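Local coordinates for protein chlorella virus DNA ligase-adenylate (Chlorella virus, PDB 1FVI) that probably seals nicks in duplex DNA, using ATP and a divalent metal through a covalent enzyme-adenylate intermediate, at residues 64-70 / 92-98. The protein carries 1 engineered substitution. Numbering follows the deposited sequence.
With AMP (adenosine monophosphate), chain C.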
loop_
_atom_site.group_PDB
_atom_site.type_symbol
_atom_site.label_atom_id
_atom_site.label_comp_id
_atom_site.label_asym_id
_atom_site.label_seq_id
_atom_site.Cartn_x
_atom_site.Cartn_y
_atom_site.Cartn_z
ATOM N N ASP A 64 -2.415 -7.053 -13.635
ATOM C CA ASP A 64 -3.278 -6.139 -12.904
ATOM C C ASP A 64 -2.471 -5.502 -11.757
ATOM O O ASP A 64 -1.652 -6.176 -11.112
ATOM C CB ASP A 64 -4.508 -6.869 -12.375
ATOM C CG ASP A 64 -5.594 -5.918 -11.934
ATOM O OD1 ASP A 64 -5.412 -4.679 -12.078
ATOM O OD2 ASP A 64 -6.635 -6.421 -11.451
ATOM N N GLY A 65 -2.687 -4.206 -11.527
ATOM C CA GLY A 65 -1.934 -3.519 -10.489
ATOM C C GLY A 65 -2.192 -2.034 -10.329
ATOM O O GLY A 65 -3.200 -1.498 -10.800
ATOM N N GLU A 66 -1.275 -1.372 -9.631
ATOM C CA GLU A 66 -1.392 0.054 -9.340
ATOM C C GLU A 66 -0.149 0.852 -9.689
ATOM O O GLU A 66 0.978 0.507 -9.290
ATOM C CB GLU A 66 -1.653 0.263 -7.831
ATOM C CG GLU A 66 -2.997 -0.238 -7.289
ATOM C CD GLU A 66 -4.107 0.766 -7.435
ATOM O OE1 GLU A 66 -5.269 0.352 -7.364
ATOM O OE2 GLU A 66 -3.839 1.968 -7.587
ATOM N N ILE A 67 -0.365 1.952 -10.394
ATOM C CA ILE A 67 0.740 2.833 -10.749
ATOM C C ILE A 67 0.789 3.895 -9.646
ATOM O O ILE A 67 -0.251 4.330 -9.143
ATOM C CB ILE A 67 0.502 3.549 -12.117
ATOM C CG1 ILE A 67 0.181 2.519 -13.214
ATOM C CG2 ILE A 67 1.721 4.417 -12.501
ATOM C CD1 ILE A 67 -0.318 3.139 -14.521
ATOM N N SER A 68 1.999 4.288 -9.263
ATOM C CA SER A 68 2.184 5.303 -8.249
ATOM C C SER A 68 3.603 5.813 -8.242
ATOM O O SER A 68 4.528 5.069 -8.539
ATOM C CB SER A 68 1.855 4.749 -6.865
ATOM O OG SER A 68 2.671 3.638 -6.580
ATOM N N ILE A 69 3.751 7.104 -7.956
ATOM C CA ILE A 69 5.062 7.743 -7.839
ATOM C C ILE A 69 5.338 7.686 -6.333
ATOM O O ILE A 69 4.703 8.393 -5.541
ATOM C CB ILE A 69 5.024 9.199 -8.333
ATOM C CG1 ILE A 69 4.510 9.242 -9.772
ATOM C CG2 ILE A 69 6.408 9.798 -8.259
ATOM C CD1 ILE A 69 4.412 10.626 -10.362
ATOM N N GLU A 70 6.262 6.809 -5.958
ATOM C CA GLU A 70 6.629 6.544 -4.568
ATOM C C GLU A 70 6.409 7.555 -3.442
ATOM O O GLU A 70 5.516 7.361 -2.610
ATOM C CB GLU A 70 8.046 5.978 -4.490
ATOM C CG GLU A 70 8.231 4.657 -5.240
ATOM C CD GLU A 70 7.402 3.500 -4.692
ATOM O OE1 GLU A 70 6.206 3.687 -4.383
ATOM O OE2 GLU A 70 7.955 2.383 -4.601
ATOM N N PHE A 92 8.815 6.099 -11.575
ATOM C CA PHE A 92 7.518 5.718 -11.028
ATOM C C PHE A 92 7.529 4.224 -10.741
ATOM O O PHE A 92 8.440 3.495 -11.134
ATOM C CB PHE A 92 6.359 6.112 -11.971
ATOM C CG PHE A 92 6.446 5.490 -13.347
ATOM C CD1 PHE A 92 5.837 4.260 -13.613
ATOM C CD2 PHE A 92 7.169 6.115 -14.367
ATOM C CE1 PHE A 92 5.954 3.657 -14.873
ATOM C CE2 PHE A 92 7.288 5.524 -15.618
ATOM C CZ PHE A 92 6.678 4.289 -15.871
ATOM N N SER A 93 6.516 3.765 -10.034
ATOM C CA SER A 93 6.445 2.360 -9.689
ATOM C C SER A 93 5.142 1.735 -10.159
ATOM O O SER A 93 4.212 2.430 -10.562
ATOM C CB SER A 93 6.580 2.198 -8.177
ATOM O OG SER A 93 7.837 2.676 -7.743
ATOM N N TYR A 94 5.111 0.409 -10.167
ATOM C CA TYR A 94 3.917 -0.321 -10.546
ATOM C C TYR A 94 3.830 -1.522 -9.625
ATOM O O TYR A 94 4.687 -2.414 -9.668
ATOM C CB TYR A 94 3.959 -0.765 -12.008
ATOM C CG TYR A 94 2.730 -1.547 -12.406
ATOM C CD1 TYR A 94 1.548 -0.898 -12.760
ATOM C CD2 TYR A 94 2.753 -2.943 -12.441
ATOM C CE1 TYR A 94 0.411 -1.621 -13.150
ATOM C CE2 TYR A 94 1.624 -3.682 -12.829
ATOM C CZ TYR A 94 0.468 -3.011 -13.185
ATOM O OH TYR A 94 -0.609 -3.731 -13.614
ATOM N N TYR A 95 2.850 -1.484 -8.724
ATOM C CA TYR A 95 2.623 -2.577 -7.791
ATOM C C TYR A 95 1.758 -3.583 -8.552
ATOM O O TYR A 95 0.580 -3.320 -8.830
ATOM C CB TYR A 95 1.884 -2.071 -6.550
ATOM C CG TYR A 95 2.685 -1.125 -5.668
ATOM C CD1 TYR A 95 2.622 0.255 -5.859
ATOM C CD2 TYR A 95 3.477 -1.614 -4.617
ATOM C CE1 TYR A 95 3.323 1.136 -5.022
ATOM C CE2 TYR A 95 4.179 -0.745 -3.774
ATOM C CZ TYR A 95 4.092 0.630 -3.986
ATOM O OH TYR A 95 4.758 1.505 -3.156
ATOM N N TRP A 96 2.372 -4.704 -8.919
ATOM C CA TRP A 96 1.718 -5.760 -9.693
ATOM C C TRP A 96 1.109 -6.763 -8.748
ATOM O O TRP A 96 1.822 -7.564 -8.156
ATOM C CB TRP A 96 2.779 -6.421 -10.573
ATOM C CG TRP A 96 2.302 -7.451 -11.579
ATOM C CD1 TRP A 96 1.022 -7.691 -11.977
ATOM C CD2 TRP A 96 3.128 -8.407 -12.271
ATOM N NE1 TRP A 96 0.996 -8.746 -12.861
ATOM C CE2 TRP A 96 2.271 -9.206 -13.058
ATOM C CE3 TRP A 96 4.510 -8.669 -12.291
ATOM C CZ2 TRP A 96 2.744 -10.258 -13.857
ATOM C CZ3 TRP A 96 4.982 -9.716 -13.089
ATOM C CH2 TRP A 96 4.092 -10.497 -13.860
ATOM N N PHE A 97 -0.211 -6.721 -8.600
ATOM C CA PHE A 97 -0.873 -7.630 -7.674
ATOM C C PHE A 97 -1.670 -8.809 -8.237
ATOM O O PHE A 97 -2.089 -9.686 -7.470
ATOM C CB PHE A 97 -1.695 -6.848 -6.635
ATOM C CG PHE A 97 -2.705 -5.901 -7.223
ATOM C CD1 PHE A 97 -3.780 -6.380 -7.997
ATOM C CD2 PHE A 97 -2.655 -4.545 -6.910
ATOM C CE1 PHE A 97 -4.793 -5.524 -8.440
ATOM C CE2 PHE A 97 -3.664 -3.668 -7.343
ATOM C CZ PHE A 97 -4.739 -4.155 -8.110
ATOM N N ASP A 98 -1.893 -8.830 -9.554
ATOM C CA ASP A 98 -2.620 -9.931 -10.172
ATOM C C ASP A 98 -2.159 -10.189 -11.599
ATOM O O ASP A 98 -1.561 -9.326 -12.236
ATOM C CB ASP A 98 -4.139 -9.718 -10.108
ATOM C CG ASP A 98 -4.907 -11.023 -9.927
ATOM O OD1 ASP A 98 -4.310 -12.116 -10.053
ATOM O OD2 ASP A 98 -6.126 -10.956 -9.658
HETATM P P AMP C . -10.054 2.537 -1.126
HETATM O O1P AMP C . -11.449 2.597 -0.694
HETATM O O3P AMP C . -9.943 3.946 -1.844
HETATM O "O5'" AMP C . -9.908 1.583 -2.281
HETATM C "C5'" AMP C . -8.590 1.477 -3.013
HETATM C "C4'" AMP C . -8.751 1.089 -4.466
HETATM O "O4'" AMP C . -7.469 0.627 -4.898
HETATM C "C3'" AMP C . -9.743 -0.075 -4.698
HETATM O "O3'" AMP C . -10.539 0.056 -5.876
HETATM C "C2'" AMP C . -8.878 -1.275 -4.878
HETATM O "O2'" AMP C . -9.497 -2.198 -5.767
HETATM C "C1'" AMP C . -7.526 -0.706 -5.346
HETATM N N9 AMP C . -6.423 -1.436 -4.749
HETATM C C8 AMP C . -5.364 -0.842 -4.099
HETATM N N7 AMP C . -4.532 -1.745 -3.664
HETATM C C5 AMP C . -5.034 -2.987 -4.026
HETATM C C6 AMP C . -4.586 -4.303 -3.838
HETATM N N6 AMP C . -3.439 -4.599 -3.182
HETATM N N1 AMP C . -5.363 -5.276 -4.346
HETATM C C2 AMP C . -6.476 -4.981 -4.980
HETATM N N3 AMP C . -7.021 -3.787 -5.231
HETATM C C4 AMP C . -6.254 -2.776 -4.727
HETATM O O HOH W 1 -6.970 -8.126 -9.407
#
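The ring of Phe97 lies flat between Gly65 and the adenine of AMP. From CB, chi1 of 55° sets CG between the backbone N and the carbonyl carbon and turns the ring over strand 64-68. CG and CD1 come above Asp64 O. On the same face, Gly65 CA makes a CH-pi contact, 3.7 Å from the centroid of the Phe97 ring. Phe97 CE1 meets the carboxylate carbon CG of Asp64 at 3.6 Å. Phe97 CE2 has Glu66 CG at its edge, 3.5 Å away. CD2 and CZ reach the purine, which covers the opposite face; Phe97 CD2 is 3.6 Å from AMP C6. Glu66 bends at chi2 (-86°), and Glu66 OE1 comes to 3.2 Å from AMP C1'.

The strands pair antiparallel. Asp64 O accepts from both Phe97 N and Asp98 N, so one residue faces two. A water donates to Asp64 OD2 and Asp98 OD2. Arg31 makes a salt bridge to Asp64 OD2, which also bonds to Tyr171 OH; Arg165 and Arg111 make salt bridges to Asp98 OD2.

Farther along, Ile67 CG1 meets the edge of the Tyr94 ring at Tyr94 CD1, 3.7 Å away. Tyr94 OH bonds to Ser32 O. On the AMP side of the sheet, Ser68 OG sits in the plane of the Tyr95 ring, 3.0 Å from Tyr95 CE1; it is buried without a polar partner. Tyr95 OH gives a weak bond to Glu70 OE1. Lys132 pairs with Glu70 OE2.

The double acceptance at Asp64 marks a classic beta bulge, here beside the adenine pocket of a ligase nucleotidyltransferase domain.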